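Local coordinates for protein aspartate carbamoyltransferase (Leishmania major, PDB 7K46) that probably catalyses the transfer of a carbamoyl group from carbamoyl phosphate to aspartate, an early step of pyrimidine synthesis, at residues Ala72-Arg75 with Ser79-Asn82. Sequence-based numbering, arbitrary orientation.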
loop_
_atom_site.group_PDB
_atom_site.type_symbol
_atom_site.label_atom_id
_atom_site.label_comp_id
_atom_site.label_asym_id
_atom_site.label_seq_id
_atom_site.Cartn_x
_atom_site.Cartn_y
_atom_site.Cartn_z
ATOM N N ALA A 72 7.465 -11.579 1.221
ATOM C CA ALA A 72 8.084 -12.446 2.226
ATOM C C ALA A 72 7.449 -12.237 3.593
ATOM O O ALA A 72 7.117 -13.205 4.292
ATOM C CB ALA A 72 9.591 -12.184 2.296
ATOM N N MET A 73 7.280 -10.971 3.993
ATOM C CA MET A 73 6.660 -10.678 5.282
ATOM C C MET A 73 5.237 -11.237 5.350
ATOM O O MET A 73 4.853 -11.870 6.340
ATOM C CB MET A 73 6.670 -9.162 5.517
ATOM C CG MET A 73 6.193 -8.733 6.910
ATOM S SD MET A 73 7.398 -9.232 8.164
ATOM C CE MET A 73 6.639 -8.529 9.646
ATOM N N MET A 74 4.442 -11.036 4.297
ATOM C CA MET A 74 3.047 -11.473 4.355
ATOM C C MET A 74 2.912 -12.996 4.307
ATOM O O MET A 74 1.983 -13.551 4.907
ATOM C CB MET A 74 2.250 -10.817 3.221
ATOM C CG MET A 74 2.216 -9.292 3.362
ATOM S SD MET A 74 1.315 -8.511 1.999
ATOM C CE MET A 74 1.662 -6.770 2.325
ATOM N N ARG A 75 3.812 -13.684 3.609
ATOM C CA ARG A 75 3.779 -15.142 3.574
ATOM C C ARG A 75 4.303 -15.775 4.861
ATOM O O ARG A 75 4.279 -17.001 4.987
ATOM C CB ARG A 75 4.572 -15.650 2.368
ATOM C CG ARG A 75 3.901 -15.350 1.018
ATOM C CD ARG A 75 4.663 -16.035 -0.104
ATOM N NE ARG A 75 4.019 -15.860 -1.400
ATOM C CZ ARG A 75 3.043 -16.628 -1.860
ATOM N NH1 ARG A 75 2.526 -17.609 -1.125
ATOM N NH2 ARG A 75 2.560 -16.400 -3.080
ATOM N N SER A 79 2.472 -8.276 8.826
ATOM C CA SER A 79 1.811 -7.107 8.255
ATOM C C SER A 79 2.847 -6.147 7.687
ATOM O O SER A 79 3.989 -6.112 8.144
ATOM C CB SER A 79 0.988 -6.369 9.321
ATOM O OG SER A 79 -0.038 -7.200 9.833
ATOM N N VAL A 80 2.435 -5.347 6.706
ATOM C CA VAL A 80 3.307 -4.334 6.115
ATOM C C VAL A 80 2.593 -2.992 6.112
ATOM O O VAL A 80 1.461 -2.883 5.624
ATOM C CB VAL A 80 3.724 -4.699 4.678
ATOM C CG1 VAL A 80 4.611 -3.590 4.096
ATOM C CG2 VAL A 80 4.436 -6.046 4.670
ATOM N N VAL A 81 3.267 -1.965 6.620
ATOM C CA VAL A 81 2.760 -0.599 6.620
ATOM C C VAL A 81 3.656 0.228 5.708
ATOM O O VAL A 81 4.877 0.247 5.894
ATOM C CB VAL A 81 2.741 -0.009 8.043
ATOM C CG1 VAL A 81 2.393 1.492 8.001
ATOM C CG2 VAL A 81 1.749 -0.783 8.930
ATOM N N ASN A 82 3.055 0.911 4.736
ATOM C CA ASN A 82 3.810 1.793 3.852
ATOM C C ASN A 82 4.139 3.102 4.558
ATOM O O ASN A 82 3.409 3.555 5.442
ATOM C CB ASN A 82 3.017 2.099 2.580
ATOM C CG ASN A 82 2.353 0.872 1.995
ATOM O OD1 ASN A 82 2.999 -0.153 1.769
ATOM N ND2 ASN A 82 1.048 0.968 1.751
#
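The peptide group joining Ser79 to Val80 is the flat element in this contact, and Met73 meets its oxygen from one side of the plane. Two Met73 carbons lie outward of Ser79 O on that side: CG, 3.6 Å from Ser79 O, well above the plane, and CE, 3.9 Å from Ser79 O, farther out and nearer the plane. CG is brought to the oxygen by standing anti to the backbone N (chi1 -173°); the bend at chi2 (69°), followed by an extended last bond, returns CE to it, while the sulfur between them stands farther back. The rest of the contact is aliphatic. Val80 CG2 points into the angle between the two methionines, 3.9 Å from Met73 CG and 3.7 Å from Met74 CE. Met74 runs extended beyond CG (chi2 178°) and crosses the valine at about a right angle, its terminal methyl also lying 3.8 Å from Val80 CB. Ser79 directs its own CB away from the helix, so it contributes backbone here. Backbone hydrogen bonds of Ser79 to Arg52 and Met54, and of Val81 to Met54, fix the strand in the sheet; Val80 packs on Pro56. The segments are the last turn of helix 63-74 and the short strand that follows, closing the beta-alpha-beta crossover from strand 53-58 to the edge of the parallel sheet in the carbamoyl phosphate-binding domain. In the trimer, Ser79 packs on Met74 of the third subunit, Asn82 on Asn82 of both others, and Arg75 forms a salt bridge with Asp108 of the second. No hydrogen bond links the segments: their direct contact is mainly apolar, with Ser79 O at its edge facing two sulfur-bonded carbons whose C-H groups are probably slightly polarised, and Met74 carries the packing onto Val80 of the second subunit.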